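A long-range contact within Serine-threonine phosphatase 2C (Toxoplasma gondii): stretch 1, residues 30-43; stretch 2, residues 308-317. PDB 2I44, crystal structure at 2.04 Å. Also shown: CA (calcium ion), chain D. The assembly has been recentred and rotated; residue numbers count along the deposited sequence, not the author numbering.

Stretch 1 30-43: IGGRKHQEDRFTLC
Stretch 2 308-317: QSADNITAMT

Residues at least 274 apart in sequence touch here, burying 689 Å², both sides summed. Residues 38-43 (phi -88 to -162, psi 96 to 169) and 313-317 (phi -107 to -137, psi 118 to 136) are strands running in nearly the same direction, 15° apart, with axes no closer than 7.6 Å, so side chains fill the space between them; the preceding loops touch through backbone and polar side chains. Ile-30 opens a type II' turn to Arg-33, closed by a weak hydrogen bond from Arg-33 N to Ile-30 O (3.4 Å). The CA of Ile-30 lies 4.5 Å from Asn-312 CA; the CA-CB bond of Ile-30 (t, t) points away from stretch 2. Gly-31 (phi/psi 66/-138), its CA 4.9 Å from Ala-310 CA, suits the positive phi, and an ideal CB would sit 2.4 Å from Asp-311 O. Gly-32 (-103/13) donates from N to Ala-310 O (2.7 Å, 159°), the backbone hydrogen bond joining the loops; a CB here would lie 2.5 Å from Ser-309 OG. Arg-33 (-82/158; chi1 and chi2 m, chi3 -92°, chi4 82°) points toward stretch 2 and curls back so that NE meets Asp-311 OD1 at 3.3 Å, a salt bridge with a weak hydrogen bond (124°). Asp-311 (-82/174; chi1 t) also binds calcium through OD2 (2.3 Å), while its OD1 accepts from calcium-bound water 2 (2.8 Å).

Lys-34 makes no contact with stretch 2, and the His-35 side chain leads away. The amide of Asn-312 (-62/144; chi1 m), with 127 Å² of the residue covered, fits among Ile-30 O, His-35 O, Gln-36 OE1 and Glu-37 N; its CG is 3.1 Å from Gln-36 OE1. Gln-36 (t, p, chi3 -72°) folds its end inward, and OE1 accepts from Asp-38 N (3.0 Å, 162°), bracing the start of the strand. Glu-37 (-108/8; m, t, chi3 -42°) lies beside the Asn-312 amide.

Asp-38 (-88/144; chi1 -90°) points toward stretch 2 and is buried, its charge met by polar partners: OD2 accepts from Thr-314 OG1 (2.9 Å; Thr-314 chi1 m), and water 1, a calcium ligand at 2.3 Å, donates to Asp-38 OD1 (3.0 Å) and Asn-312 O (2.9 Å). The CA-CB bond of Arg-39 (m, m, t) points away, and NH1 donates to Gln-36 O and Asp-38 O, both at 2.8 Å. Strand alternation then returns Phe-40 (chi1 p, chi2 77°) to the interface, CD2 3.9 Å from Thr-314 CG2. Thr-41 (m) points away, but its O lies 3.5 Å from CE of selenomethionine Met-316. That long side chain (t, t, m) spans the gap: its CE packs against Phe-40 CB (4.0 Å) and Leu-42 CB (3.9 Å; Leu-42 t, t).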

# COMPACT_ATOMS: atom_id res chain seq x y z
N ILE A 30 -5.24 10.54 -13.14
CA ILE A 30 -4.79 11.73 -12.43
C ILE A 30 -5.93 12.45 -11.74
O ILE A 30 -5.72 13.19 -10.78
CB ILE A 30 -4.06 12.71 -13.39
CG1 ILE A 30 -3.34 13.79 -12.57
CG2 ILE A 30 -5.06 13.35 -14.36
CD1 ILE A 30 -2.35 14.61 -13.37
N GLY A 31 -7.15 12.23 -12.23
CA GLY A 31 -8.29 12.90 -11.63
C GLY A 31 -8.18 14.39 -11.86
O GLY A 31 -7.80 14.83 -12.94
N GLY A 32 -8.50 15.18 -10.84
CA GLY A 32 -8.44 16.62 -10.98
C GLY A 32 -7.23 17.29 -10.36
O GLY A 32 -7.20 18.51 -10.23
N ARG A 33 -6.23 16.50 -9.98
CA ARG A 33 -5.03 17.05 -9.36
C ARG A 33 -4.06 17.58 -10.43
O ARG A 33 -4.13 17.17 -11.59
CB ARG A 33 -4.34 15.98 -8.51
CG ARG A 33 -5.29 15.15 -7.65
CD ARG A 33 -6.07 15.97 -6.63
NE ARG A 33 -5.40 16.04 -5.33
CZ ARG A 33 -4.42 16.89 -5.04
NH1 ARG A 33 -4.00 17.75 -5.95
NH2 ARG A 33 -3.87 16.89 -3.83
N LYS A 34 -3.17 18.48 -10.05
CA LYS A 34 -2.20 19.02 -11.00
C LYS A 34 -1.06 18.03 -11.27
O LYS A 34 -0.36 18.16 -12.27
CB LYS A 34 -1.63 20.34 -10.49
CG LYS A 34 -0.92 20.24 -9.16
CD LYS A 34 -0.51 21.62 -8.65
CE LYS A 34 0.97 21.88 -8.81
NZ LYS A 34 1.30 23.24 -8.27
N HIS A 35 -0.90 17.05 -10.39
CA HIS A 35 0.16 16.05 -10.53
C HIS A 35 -0.38 14.64 -10.32
O HIS A 35 -1.38 14.45 -9.64
CB HIS A 35 1.24 16.27 -9.47
CG HIS A 35 2.03 17.52 -9.64
ND1 HIS A 35 2.82 18.03 -8.63
CD2 HIS A 35 2.21 18.34 -10.71
CE1 HIS A 35 3.45 19.11 -9.07
NE2 HIS A 35 3.10 19.31 -10.33
N GLN A 36 0.31 13.66 -10.90
CA GLN A 36 -0.07 12.26 -10.71
C GLN A 36 0.98 11.74 -9.74
O GLN A 36 2.13 11.48 -10.12
CB GLN A 36 0.01 11.50 -12.03
CG GLN A 36 -0.17 9.98 -11.91
CD GLN A 36 -1.39 9.58 -11.09
OE1 GLN A 36 -1.40 9.73 -9.86
NE2 GLN A 36 -2.42 9.06 -11.76
N GLU A 37 0.60 11.60 -8.47
CA GLU A 37 1.54 11.15 -7.46
C GLU A 37 1.31 9.73 -6.95
O GLU A 37 1.95 9.30 -5.99
CB GLU A 37 1.55 12.15 -6.30
CG GLU A 37 1.62 13.59 -6.80
CD GLU A 37 2.01 14.60 -5.73
OE1 GLU A 37 1.51 14.49 -4.59
OE2 GLU A 37 2.81 15.51 -6.04
N ASP A 38 0.41 9.02 -7.61
CA ASP A 38 0.14 7.63 -7.26
C ASP A 38 1.12 6.78 -8.06
O ASP A 38 1.44 7.11 -9.21
CB ASP A 38 -1.28 7.22 -7.68
CG ASP A 38 -2.33 7.47 -6.61
OD1 ASP A 38 -2.03 8.13 -5.59
OD2 ASP A 38 -3.48 7.01 -6.81
N ARG A 39 1.60 5.70 -7.46
CA ARG A 39 2.52 4.79 -8.13
C ARG A 39 2.14 3.36 -7.74
O ARG A 39 1.33 3.14 -6.84
CB ARG A 39 3.97 5.09 -7.72
CG ARG A 39 4.49 6.42 -8.28
CD ARG A 39 4.59 6.38 -9.80
NE ARG A 39 5.23 7.58 -10.35
CZ ARG A 39 4.65 8.78 -10.44
NH1 ARG A 39 3.41 8.97 -10.03
NH2 ARG A 39 5.34 9.80 -10.94
N PHE A 40 2.71 2.38 -8.43
CA PHE A 40 2.39 0.99 -8.13
C PHE A 40 3.44 0.03 -8.68
O PHE A 40 4.22 0.38 -9.57
CB PHE A 40 1.01 0.64 -8.68
CG PHE A 40 0.85 0.92 -10.15
CD1 PHE A 40 1.40 0.07 -11.09
CD2 PHE A 40 0.14 2.04 -10.58
CE1 PHE A 40 1.25 0.31 -12.45
CE2 PHE A 40 -0.02 2.29 -11.95
CZ PHE A 40 0.54 1.42 -12.88
N THR A 41 3.43 -1.18 -8.16
CA THR A 41 4.39 -2.19 -8.55
C THR A 41 3.76 -3.57 -8.49
O THR A 41 3.08 -3.90 -7.53
CB THR A 41 5.62 -2.14 -7.61
OG1 THR A 41 6.27 -0.87 -7.73
CG2 THR A 41 6.60 -3.27 -7.94
N LEU A 42 3.97 -4.35 -9.54
CA LEU A 42 3.44 -5.70 -9.59
C LEU A 42 4.53 -6.64 -10.11
O LEU A 42 5.04 -6.45 -11.21
CB LEU A 42 2.20 -5.77 -10.49
CG LEU A 42 1.39 -7.08 -10.45
CD1 LEU A 42 0.04 -6.87 -11.10
CD2 LEU A 42 2.14 -8.19 -11.16
N CYS A 43 4.88 -7.63 -9.30
CA CYS A 43 5.89 -8.62 -9.70
C CYS A 43 5.18 -9.97 -9.84
O CYS A 43 4.99 -10.69 -8.87
CB CYS A 43 6.99 -8.71 -8.63
SG CYS A 43 8.41 -9.71 -9.12
N GLN A 308 -17.40 17.22 -7.19
CA GLN A 308 -16.12 17.14 -6.49
C GLN A 308 -14.93 16.90 -7.40
O GLN A 308 -14.96 16.02 -8.27
CB GLN A 308 -16.17 16.03 -5.45
CG GLN A 308 -16.57 16.48 -4.07
CD GLN A 308 -15.53 17.40 -3.46
OE1 GLN A 308 -14.35 17.07 -3.39
NE2 GLN A 308 -15.98 18.57 -3.00
N SER A 309 -13.88 17.68 -7.20
CA SER A 309 -12.65 17.51 -7.96
C SER A 309 -12.07 16.20 -7.42
O SER A 309 -11.90 16.04 -6.21
CB SER A 309 -11.68 18.66 -7.68
OG SER A 309 -10.50 18.55 -8.46
N ALA A 310 -11.80 15.25 -8.32
CA ALA A 310 -11.29 13.94 -7.93
C ALA A 310 -9.79 13.90 -7.62
O ALA A 310 -8.98 14.60 -8.24
CB ALA A 310 -11.62 12.91 -9.02
N ASP A 311 -9.42 13.07 -6.65
CA ASP A 311 -8.03 12.90 -6.26
C ASP A 311 -7.38 11.92 -7.25
O ASP A 311 -8.07 11.37 -8.10
CB ASP A 311 -7.97 12.33 -4.84
CG ASP A 311 -6.55 12.10 -4.36
OD1 ASP A 311 -5.63 12.78 -4.86
OD2 ASP A 311 -6.36 11.24 -3.48
N ASN A 312 -6.06 11.72 -7.16
CA ASN A 312 -5.44 10.73 -8.04
C ASN A 312 -6.14 9.44 -7.59
O ASN A 312 -6.44 9.28 -6.40
CB ASN A 312 -3.94 10.55 -7.77
CG ASN A 312 -3.10 11.74 -8.19
OD1 ASN A 312 -3.46 12.50 -9.09
ND2 ASN A 312 -1.94 11.89 -7.56
N ILE A 313 -6.41 8.54 -8.53
CA ILE A 313 -7.08 7.28 -8.21
C ILE A 313 -6.33 6.13 -8.86
O ILE A 313 -6.06 6.16 -10.05
CB ILE A 313 -8.54 7.25 -8.71
CG1 ILE A 313 -9.28 8.52 -8.31
CG2 ILE A 313 -9.26 6.03 -8.13
CD1 ILE A 313 -10.68 8.63 -8.88
N THR A 314 -6.00 5.13 -8.06
CA THR A 314 -5.30 3.95 -8.55
C THR A 314 -5.92 2.71 -7.94
O THR A 314 -6.14 2.64 -6.73
CB THR A 314 -3.80 4.01 -8.19
OG1 THR A 314 -3.19 5.08 -8.90
CG2 THR A 314 -3.10 2.70 -8.54
N ALA A 315 -6.19 1.73 -8.79
CA ALA A 315 -6.77 0.48 -8.34
C ALA A 315 -6.05 -0.70 -8.99
O ALA A 315 -5.76 -0.69 -10.18
CB ALA A 315 -8.26 0.44 -8.66
N MSE A 316 -5.75 -1.71 -8.19
CA MSE A 316 -5.09 -2.92 -8.66
C MSE A 316 -5.99 -4.05 -8.18
O MSE A 316 -6.19 -4.21 -6.98
CB MSE A 316 -3.69 -3.04 -8.04
CG MSE A 316 -2.88 -4.26 -8.50
SE MSE A 316 -1.13 -4.40 -7.63
CE MSE A 316 -0.15 -3.15 -8.73
N THR A 317 -6.55 -4.81 -9.12
CA THR A 317 -7.43 -5.92 -8.78
C THR A 317 -6.76 -7.27 -9.00
O THR A 317 -6.13 -7.50 -10.03
CB THR A 317 -8.73 -5.86 -9.62
OG1 THR A 317 -8.41 -5.69 -11.01
CG2 THR A 317 -9.61 -4.71 -9.17
CA CA D . -4.53 10.35 -2.40
O HOH W 1 -4.53 8.96 -4.26
O HOH W 2 -3.42 11.86 -3.34
O HOH W 3 -4.37 11.05 -0.61